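Local coordinates for periplasmic binding protein/LacI transcriptional regulator (Burkholderia graminis C4D1M, PDB 5HQJ) that binds D-arabinose, held here as the alpha-pyranose, and probably serves as the periplasmic sugar-binding component of an ABC transporter, at residues 30-35 / 59-64; 35-40 / 66-71; 89-94 / 114-119. All coordinates share one frame; numbering follows the deposited sequence.

Contact 1. Residues 30-35 / 59-64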
loop_
_atom_site.group_PDB
_atom_site.type_symbol
_atom_site.label_atom_id
_atom_site.label_comp_id
_atom_site.label_asym_id
_atom_site.label_seq_id
_atom_site.Cartn_x
_atom_site.Cartn_y
_atom_site.Cartn_z
ATOM N N SER A 30 6.094 -0.138 -25.501
ATOM C CA SER A 30 6.036 0.991 -24.602
ATOM C C SER A 30 5.079 0.651 -23.475
ATOM O O SER A 30 3.916 0.300 -23.730
ATOM C CB SER A 30 5.567 2.244 -25.344
ATOM O OG SER A 30 5.853 3.415 -24.609
ATOM N N VAL A 31 5.577 0.755 -22.242
ATOM C CA VAL A 31 4.785 0.510 -21.042
ATOM C C VAL A 31 4.929 1.659 -20.064
ATOM O O VAL A 31 5.988 2.275 -19.949
ATOM C CB VAL A 31 5.191 -0.813 -20.343
ATOM C CG1 VAL A 31 4.965 -1.973 -21.289
ATOM C CG2 VAL A 31 6.651 -0.786 -19.830
ATOM N N ALA A 32 3.858 1.908 -19.341
ATOM C CA ALA A 32 3.775 2.981 -18.387
ATOM C C ALA A 32 3.296 2.426 -17.044
ATOM O O ALA A 32 2.379 1.601 -17.012
ATOM C CB ALA A 32 2.842 4.073 -18.894
ATOM N N VAL A 33 3.934 2.866 -15.960
ATOM C CA VAL A 33 3.536 2.471 -14.616
ATOM C C VAL A 33 3.235 3.697 -13.773
ATOM O O VAL A 33 4.013 4.663 -13.763
ATOM C CB VAL A 33 4.619 1.615 -13.949
ATOM C CG1 VAL A 33 4.112 1.090 -12.629
ATOM C CG2 VAL A 33 5.002 0.450 -14.831
ATOM N N ILE A 34 2.100 3.651 -13.081
ATOM C CA ILE A 34 1.528 4.807 -12.385
ATOM C C ILE A 34 1.375 4.505 -10.916
ATOM O O ILE A 34 0.604 3.588 -10.559
ATOM C CB ILE A 34 0.108 5.175 -12.952
ATOM C CG1 ILE A 34 0.177 5.354 -14.469
ATOM C CG2 ILE A 34 -0.475 6.434 -12.256
ATOM C CD1 ILE A 34 -1.174 5.436 -15.159
ATOM N N PRO A 35 2.093 5.240 -10.057
ATOM C CA PRO A 35 1.822 5.102 -8.627
ATOM C C PRO A 35 0.602 5.909 -8.207
ATOM O O PRO A 35 0.028 6.611 -9.048
ATOM C CB PRO A 35 3.095 5.670 -7.989
ATOM C CG PRO A 35 3.475 6.767 -8.927
ATOM C CD PRO A 35 3.231 6.166 -10.288
ATOM N N LYS A 59 10.633 0.146 -23.816
ATOM C CA LYS A 59 10.520 1.522 -23.363
ATOM C C LYS A 59 9.645 1.542 -22.125
ATOM O O LYS A 59 8.613 0.878 -22.081
ATOM C CB LYS A 59 9.934 2.416 -24.471
ATOM C CG LYS A 59 9.228 3.682 -23.976
ATOM C CD LYS A 59 10.174 4.653 -23.272
ATOM C CE LYS A 59 9.424 5.832 -22.659
ATOM N NZ LYS A 59 10.271 6.587 -21.689
ATOM N N TYR A 60 10.069 2.312 -21.128
ATOM C CA TYR A 60 9.409 2.359 -19.841
ATOM C C TYR A 60 9.241 3.807 -19.399
ATOM O O TYR A 60 10.188 4.587 -19.505
ATOM C CB TYR A 60 10.234 1.562 -18.815
ATOM C CG TYR A 60 9.817 1.773 -17.373
ATOM C CD1 TYR A 60 8.693 1.149 -16.849
ATOM C CD2 TYR A 60 10.557 2.590 -16.532
ATOM C CE1 TYR A 60 8.319 1.347 -15.537
ATOM C CE2 TYR A 60 10.196 2.792 -15.216
ATOM C CZ TYR A 60 9.070 2.181 -14.720
ATOM O OH TYR A 60 8.683 2.362 -13.406
ATOM N N GLN A 61 8.047 4.169 -18.921
ATOM C CA GLN A 61 7.864 5.423 -18.190
ATOM C C GLN A 61 7.129 5.250 -16.865
ATOM O O GLN A 61 6.174 4.462 -16.708
ATOM C CB GLN A 61 7.119 6.464 -19.048
ATOM C CG GLN A 61 6.193 5.839 -20.019
ATOM C CD GLN A 61 5.372 6.835 -20.814
ATOM O OE1 GLN A 61 5.352 8.031 -20.520
ATOM N NE2 GLN A 61 4.687 6.337 -21.833
ATOM N N TRP A 62 7.592 6.039 -15.913
ATOM C CA TRP A 62 6.981 6.191 -14.611
ATOM C C TRP A 62 6.228 7.517 -14.613
ATOM O O TRP A 62 6.838 8.573 -14.777
ATOM C CB TRP A 62 8.097 6.117 -13.554
ATOM C CG TRP A 62 7.738 6.287 -12.132
ATOM C CD1 TRP A 62 7.968 7.379 -11.359
ATOM C CD2 TRP A 62 7.129 5.318 -11.281
ATOM N NE1 TRP A 62 7.553 7.151 -10.072
ATOM C CE2 TRP A 62 7.026 5.889 -10.000
ATOM C CE3 TRP A 62 6.668 4.006 -11.471
ATOM C CZ2 TRP A 62 6.461 5.224 -8.932
ATOM C CZ3 TRP A 62 6.110 3.341 -10.383
ATOM C CH2 TRP A 62 5.995 3.951 -9.150
ATOM N N VAL A 63 4.907 7.444 -14.484
ATOM C CA VAL A 63 4.036 8.614 -14.592
ATOM C C VAL A 63 3.351 8.909 -13.262
ATOM O O VAL A 63 2.511 8.139 -12.780
ATOM C CB VAL A 63 2.988 8.407 -15.691
ATOM C CG1 VAL A 63 2.269 9.716 -15.989
ATOM C CG2 VAL A 63 3.664 7.861 -16.948
ATOM N N VAL A 64 3.687 10.049 -12.681
ATOM C CA VAL A 64 3.306 10.327 -11.310
ATOM C C VAL A 64 2.146 11.323 -11.167
ATOM O O VAL A 64 2.228 12.451 -11.664
ATOM C CB VAL A 64 4.497 10.886 -10.526
ATOM C CG1 VAL A 64 4.195 10.815 -9.068
ATOM C CG2 VAL A 64 5.792 10.114 -10.845
#

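Contact 2. Residues 35-40 / 66-71. With 64K (alpha-D-arabinopyranose), chain B.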
loop_
_atom_site.group_PDB
_atom_site.type_symbol
_atom_site.label_atom_id
_atom_site.label_comp_id
_atom_site.label_asym_id
_atom_site.label_seq_id
_atom_site.Cartn_x
_atom_site.Cartn_y
_atom_site.Cartn_z
ATOM N N PRO A 35 2.093 5.240 -10.057
ATOM C CA PRO A 35 1.822 5.102 -8.627
ATOM C C PRO A 35 0.602 5.909 -8.207
ATOM O O PRO A 35 0.028 6.611 -9.048
ATOM C CB PRO A 35 3.095 5.670 -7.989
ATOM C CG PRO A 35 3.475 6.767 -8.927
ATOM C CD PRO A 35 3.231 6.166 -10.288
ATOM N N LYS A 36 0.248 5.845 -6.932
ATOM C CA LYS A 36 -0.850 6.677 -6.433
ATOM C C LYS A 36 -0.417 8.143 -6.476
ATOM O O LYS A 36 -1.246 9.034 -6.651
ATOM C CB LYS A 36 -1.255 6.278 -5.009
ATOM C CG LYS A 36 -2.144 4.996 -4.916
ATOM C CD LYS A 36 -2.564 4.714 -3.462
ATOM C CE LYS A 36 -3.367 3.416 -3.310
ATOM N NZ LYS A 36 -3.936 3.291 -1.939
ATOM N N VAL A 37 0.888 8.360 -6.299
ATOM C CA VAL A 37 1.501 9.695 -6.265
ATOM C C VAL A 37 2.969 9.495 -5.934
ATOM O O VAL A 37 3.364 8.395 -5.574
ATOM C CB VAL A 37 0.906 10.638 -5.193
ATOM C CG1 VAL A 37 -0.180 11.598 -5.756
ATOM C CG2 VAL A 37 0.435 9.853 -3.944
ATOM N N ALA A 38 3.764 10.560 -6.010
ATOM C CA ALA A 38 5.157 10.494 -5.586
ATOM C C ALA A 38 5.278 10.438 -4.082
ATOM O O ALA A 38 5.623 11.434 -3.453
ATOM C CB ALA A 38 5.931 11.696 -6.096
ATOM N N VAL A 39 5.015 9.266 -3.519
ATOM C CA VAL A 39 5.216 8.990 -2.099
ATOM C C VAL A 39 6.183 7.799 -1.915
ATOM O O VAL A 39 6.334 6.976 -2.807
ATOM C CB VAL A 39 3.878 8.691 -1.402
ATOM C CG1 VAL A 39 3.007 9.926 -1.363
ATOM C CG2 VAL A 39 3.166 7.598 -2.110
ATOM N N PRO A 40 6.826 7.700 -0.744
ATOM C CA PRO A 40 8.010 6.866 -0.520
ATOM C C PRO A 40 7.816 5.434 -0.886
ATOM O O PRO A 40 8.692 4.865 -1.494
ATOM C CB PRO A 40 8.272 6.998 0.972
ATOM C CG PRO A 40 7.648 8.311 1.333
ATOM C CD PRO A 40 6.519 8.549 0.420
ATOM N N GLN A 66 -0.131 14.159 -9.121
ATOM C CA GLN A 66 0.291 15.271 -8.256
ATOM C C GLN A 66 -0.457 15.252 -6.927
ATOM O O GLN A 66 0.011 15.813 -5.926
ATOM C CB GLN A 66 0.060 16.619 -8.938
ATOM C CG GLN A 66 0.529 16.684 -10.376
ATOM C CD GLN A 66 -0.480 16.095 -11.341
ATOM O OE1 GLN A 66 -1.525 16.695 -11.600
ATOM N NE2 GLN A 66 -0.180 14.910 -11.875
ATOM N N ASN A 67 -1.625 14.611 -6.934
ATOM C CA ASN A 67 -2.429 14.439 -5.734
ATOM C C ASN A 67 -3.231 13.150 -5.836
ATOM O O ASN A 67 -3.212 12.483 -6.872
ATOM C CB ASN A 67 -3.355 15.635 -5.530
ATOM C CG ASN A 67 -4.049 16.060 -6.808
ATOM O OD1 ASN A 67 -4.516 15.226 -7.594
ATOM N ND2 ASN A 67 -4.125 17.368 -7.024
ATOM N N THR A 68 -3.934 12.817 -4.760
ATOM C CA THR A 68 -4.562 11.510 -4.625
ATOM C C THR A 68 -6.005 11.464 -5.147
ATOM O O THR A 68 -6.751 10.555 -4.784
ATOM C CB THR A 68 -4.568 11.056 -3.127
ATOM O OG1 THR A 68 -5.155 12.074 -2.301
ATOM C CG2 THR A 68 -3.178 10.803 -2.639
ATOM N N GLN A 69 -6.421 12.399 -6.002
ATOM C CA GLN A 69 -7.873 12.614 -6.133
ATOM C C GLN A 69 -8.642 11.684 -7.101
ATOM O O GLN A 69 -9.660 11.116 -6.696
ATOM C CB GLN A 69 -8.161 14.078 -6.493
ATOM C CG GLN A 69 -7.638 14.591 -7.804
ATOM C CD GLN A 69 -7.932 16.080 -7.958
ATOM O OE1 GLN A 69 -7.034 16.918 -7.880
ATOM N NE2 GLN A 69 -9.204 16.412 -8.155
ATOM N N GLY A 70 -8.206 11.521 -8.349
ATOM C CA GLY A 70 -8.904 10.615 -9.260
ATOM C C GLY A 70 -8.982 11.130 -10.669
ATOM O O GLY A 70 -8.595 10.438 -11.614
ATOM N N SER A 71 -9.491 12.350 -10.815
ATOM C CA SER A 71 -9.429 13.042 -12.093
ATOM C C SER A 71 -7.993 13.088 -12.602
ATOM O O SER A 71 -7.747 13.054 -13.807
ATOM C CB SER A 71 -9.976 14.467 -11.967
ATOM O OG SER A 71 -10.676 14.622 -10.743
HETATM O O2 64K B . 0.030 -0.347 -0.140
HETATM C C2 64K B . -0.035 1.053 0.294
HETATM C C3 64K B . 1.152 1.305 1.167
HETATM O O3 64K B . 0.925 0.706 2.424
HETATM C C4 64K B . 1.360 2.792 1.438
HETATM O O4 64K B . 0.316 3.340 2.265
HETATM C C5 64K B . 1.357 3.530 0.177
HETATM O O5 64K B . 0.061 3.375 -0.453
HETATM C C1 64K B . -0.007 1.958 -0.906
HETATM O O1 64K B . -1.172 1.784 -1.614
#

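Contact 3. Residues 89-94 / 114-119. With 64K (alpha-D-arabinopyranose), chain B.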
loop_
_atom_site.group_PDB
_atom_site.type_symbol
_atom_site.label_atom_id
_atom_site.label_comp_id
_atom_site.label_asym_id
_atom_site.label_seq_id
_atom_site.Cartn_x
_atom_site.Cartn_y
_atom_site.Cartn_z
ATOM N N ALA A 89 0.157 -0.113 -16.213
ATOM C CA ALA A 89 -0.042 -0.660 -14.877
ATOM C C ALA A 89 -0.264 0.503 -13.928
ATOM O O ALA A 89 0.484 1.499 -13.950
ATOM C CB ALA A 89 1.154 -1.499 -14.432
ATOM N N ILE A 90 -1.299 0.381 -13.103
ATOM C CA ILE A 90 -1.674 1.462 -12.218
ATOM C C ILE A 90 -2.040 0.962 -10.820
ATOM O O ILE A 90 -2.703 -0.060 -10.644
ATOM C CB ILE A 90 -2.848 2.279 -12.834
ATOM C CG1 ILE A 90 -3.234 3.434 -11.902
ATOM C CG2 ILE A 90 -4.050 1.370 -13.166
ATOM C CD1 ILE A 90 -4.327 4.359 -12.435
ATOM N N SER A 91 -1.559 1.692 -9.824
ATOM C CA SER A 91 -2.096 1.636 -8.467
ATOM C C SER A 91 -3.150 2.749 -8.282
ATOM O O SER A 91 -2.834 3.942 -8.410
ATOM C CB SER A 91 -0.965 1.804 -7.454
ATOM O OG SER A 91 -1.474 1.775 -6.145
ATOM N N VAL A 92 -4.388 2.362 -7.970
ATOM C CA VAL A 92 -5.546 3.275 -8.010
ATOM C C VAL A 92 -5.888 3.918 -6.667
ATOM O O VAL A 92 -6.056 3.246 -5.659
ATOM C CB VAL A 92 -6.784 2.518 -8.509
ATOM C CG1 VAL A 92 -7.954 3.442 -8.659
ATOM C CG2 VAL A 92 -6.470 1.859 -9.833
ATOM N N ASN A 93 -6.014 5.242 -6.669
ATOM C CA ASN A 93 -6.358 5.940 -5.441
ATOM C C ASN A 93 -7.815 5.732 -5.040
ATOM O O ASN A 93 -8.114 5.496 -3.871
ATOM C CB ASN A 93 -6.059 7.429 -5.575
ATOM C CG ASN A 93 -4.625 7.781 -5.157
ATOM O OD1 ASN A 93 -4.192 7.499 -4.028
ATOM N ND2 ASN A 93 -3.916 8.403 -6.046
ATOM N N GLU A 94 -8.694 5.788 -6.028
ATOM C CA GLU A 94 -10.128 5.591 -5.813
ATOM C C GLU A 94 -10.730 4.845 -7.032
ATOM O O GLU A 94 -10.658 5.330 -8.159
ATOM C CB GLU A 94 -10.801 6.947 -5.565
ATOM C CG GLU A 94 -12.198 6.868 -4.925
ATOM C CD GLU A 94 -13.217 6.334 -5.893
ATOM O OE1 GLU A 94 -14.027 5.476 -5.484
ATOM O OE2 GLU A 94 -13.178 6.768 -7.067
ATOM N N THR A 114 -3.736 -3.737 -12.761
ATOM C CA THR A 114 -3.498 -2.982 -11.533
ATOM C C THR A 114 -2.490 -3.674 -10.643
ATOM O O THR A 114 -2.251 -4.878 -10.801
ATOM C CB THR A 114 -4.804 -2.765 -10.769
ATOM O OG1 THR A 114 -5.435 -4.028 -10.506
ATOM C CG2 THR A 114 -5.728 -1.900 -11.601
ATOM N N TYR A 115 -1.890 -2.887 -9.744
ATOM C CA TYR A 115 -0.952 -3.406 -8.728
ATOM C C TYR A 115 -1.155 -2.570 -7.464
ATOM O O TYR A 115 -1.592 -1.417 -7.541
ATOM C CB TYR A 115 0.518 -3.386 -9.236
ATOM C CG TYR A 115 1.117 -2.012 -9.269
ATOM C CD1 TYR A 115 0.803 -1.136 -10.308
ATOM C CD2 TYR A 115 1.923 -1.551 -8.245
ATOM C CE1 TYR A 115 1.293 0.146 -10.333
ATOM C CE2 TYR A 115 2.425 -0.251 -8.257
ATOM C CZ TYR A 115 2.098 0.586 -9.313
ATOM O OH TYR A 115 2.556 1.872 -9.358
ATOM N N ASP A 116 -0.907 -3.196 -6.312
ATOM C CA ASP A 116 -0.952 -2.560 -4.998
ATOM C C ASP A 116 -2.354 -2.201 -4.521
ATOM O O ASP A 116 -2.754 -2.627 -3.441
ATOM C CB ASP A 116 -0.062 -1.303 -5.003
ATOM C CG ASP A 116 -0.161 -0.534 -3.726
ATOM O OD1 ASP A 116 0.019 -1.133 -2.639
ATOM O OD2 ASP A 116 -0.460 0.657 -3.826
ATOM N N SER A 117 -3.049 -1.381 -5.315
ATOM C CA SER A 117 -4.419 -0.952 -5.008
ATOM C C SER A 117 -5.306 -1.087 -6.252
ATOM O O SER A 117 -5.138 -0.417 -7.280
ATOM C CB SER A 117 -4.474 0.482 -4.471
ATOM O OG SER A 117 -5.637 0.625 -3.624
ATOM N N ASP A 118 -6.258 -2.003 -6.132
ATOM C CA ASP A 118 -7.089 -2.428 -7.259
ATOM C C ASP A 118 -8.270 -1.496 -7.576
ATOM O O ASP A 118 -8.692 -0.698 -6.731
ATOM C CB ASP A 118 -7.632 -3.841 -6.981
ATOM C CG ASP A 118 -8.104 -4.549 -8.243
ATOM O OD1 ASP A 118 -7.897 -4.019 -9.344
ATOM O OD2 ASP A 118 -8.682 -5.655 -8.132
ATOM N N SER A 119 -8.721 -1.573 -8.829
ATOM C CA SER A 119 -10.047 -1.100 -9.264
ATOM C C SER A 119 -10.771 -2.260 -9.960
ATOM O O SER A 119 -10.628 -2.445 -11.167
ATOM C CB SER A 119 -9.951 0.098 -10.218
ATOM O OG SER A 119 -11.232 0.418 -10.764
HETATM O O2 64K B . 0.030 -0.347 -0.140
HETATM C C2 64K B . -0.035 1.053 0.294
HETATM C C3 64K B . 1.152 1.305 1.167
HETATM O O3 64K B . 0.925 0.706 2.424
HETATM C C4 64K B . 1.360 2.792 1.438
HETATM O O4 64K B . 0.316 3.340 2.265
HETATM C C5 64K B . 1.357 3.530 0.177
HETATM O O5 64K B . 0.061 3.375 -0.453
HETATM C C1 64K B . -0.007 1.958 -0.906
HETATM O O1 64K B . -1.172 1.784 -1.614
HETATM O O HOH W 1 -8.119 1.523 -4.616
#

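Contact 1. Residues 30-35 / 59-64
Strands 30-34 and 59-62 pair in parallel at one margin of the six-stranded sheet, where 59-62 is the outermost strand; helix 42-56 links them in a beta-alpha-beta crossover. Four backbone hydrogen bonds join the segments. Three run from Val31 N to Lys59 O, Gln61 N to Val31 O and Val33 N to Gln61 O; the fourth, Val63 N to Val33 O at 3.0 Å, lies just beyond the edge strand. Val31, Val33, Tyr60 and Trp62 point to the side of helix 42-56, and Ala32 and Gln61 meet helix 71-82 on the other. Val33 splits its branches between the two aromatics: CG2 comes to the ring edge of Tyr60, 3.5 Å from CE1, while CG1, anti to the backbone N (chi1 -173°), reaches Trp62 CZ3 at 3.8 Å. Beyond the strand, Pro35 lays its ring over one face of the indole in a CH-pi contact, CD 3.7 Å from the centroid of the six-membered ring of Trp62 and 13° off its normal. The Tyr60 hydroxyl bonds Asn46 of the crossover helix. Backbone bonds thus set the register, while apolar and CH-pi contacts fill in the side that packs on helix 42-56; buried Val63 O has no hydrogen-bond partner in the model.

Contact 2. Residues 35-40 / 66-71
Apolar packing joins the two loops, and Val37 carries it. Its CB is directed at segment 66-71, and the two methyls divide the work. CG1 presses against the backbone of the opposite loop, 3.3 Å from Asn67 O and 3.8 Å from Gln66 C. CG2 crosses the Thr68 side chain at a slant, 4.0 Å from its CG2 methyl. The Val37 chi1 of -97° departs from a staggered value, and it leaves one methyl on the peptide and the other on the threonine. No hydrogen bond links the segments, and only 146 Å² is buried between them, so this is a light contact.

Polar interactions hold each loop separately. Within 35-40, Val39 N bonds Val37 O at 2.8 Å, closing an inverse gamma turn centred on Ala38. In the other loop, Asn67 OD1 is bonded to the hydroxyl of Thr72.

Ligand binding falls to Lys36, whose chain, extended beyond CG, leads away from 66-71 and into the sugar pocket. Its NZ is held chiefly by a hydrogen bond to Asn164 OD1 and adds a weak 3.2 Å one to O1 of the arabinopyranose, while its backbone O accepts a hydrogen bond from Asn93 ND2.

Both loops follow parallel strands at their C-terminal ends: 35-40 runs from strand 30-34 to helix 42-56. The loop 66-71 comes after strand 59-62 and ends with Gly70 at the N-cap position of helix 71-82.

Contact 3. Residues 89-94 / 114-119
The Tyr115 ring carries Ser91 CB over one face, in a CH-pi contact 4.0 Å from the centroid and 20° off the normal, while the carbonyl carbon of Ala89 lies at its edge in the ring plane. Parallel strands 87-90 and 111-115 meet here, joined through helix 99-106 in a beta-alpha-beta unit. The loop after strand 111-115 brings Asp116 into the sugar pocket, with the loop after 87-90 behind it.

Ile90 pairs with Thr114 across the strands, and Tyr115 N donates to Ile90 O. Past the strand ends the chains stay together: Val92 N gives Ser117 O a nearly straight 3.0 Å bond, with an N-H...O angle of 170°. One water bridges the loops, donating to Val92 O and Asp118 O and accepting from Ser117 OG. Side chains add to the join where Val92 CG2 packs on Ser119 CB at 3.9 Å.

The other flat group, the carboxylate of Asp116, meets the ligand with both oxygens. Its CG is anti to the backbone N (chi1 175°), which carries them to the sugar: OD1 accepts from O2 and OD2 from O1 of the arabinopyranose, each at 2.6 Å. Ser91 is a second-shell partner that would steady this carboxylate and, together with the two sugar hydroxyls, probably favours its charged form. The Ser91 hydroxyl oxygen OG, bonded at 2.8 Å, donates to the anti lone pair of Asp116 OD2, on the side away from OD1.

Contacts 1 and 3 belong to the same parallel sheet, since strands 30-34 and 87-90 are neighbours, and Ile34 N lies 2.8 Å from Ala89 O. The centres of contacts 1 and 3 are about 13 Å apart. Contact 2 continues from contact 1 through the shared Pro35, and Val64 CG1 packs against Ala38 N. Between contacts 2 and 3, Lys36 CE lies 3.3 Å from Ser117 CB. Segments 35-40 and 114-119 converge on the sugar because Lys36 and Asp116 both bind O1, the lysine weakly; Asp247, Arg168, Asn164, Gln267 and Gln219 supply further hydrogen bonds. Contact 1 stands farther back, with the Pro35 side chain about 8 Å from the arabinopyranose.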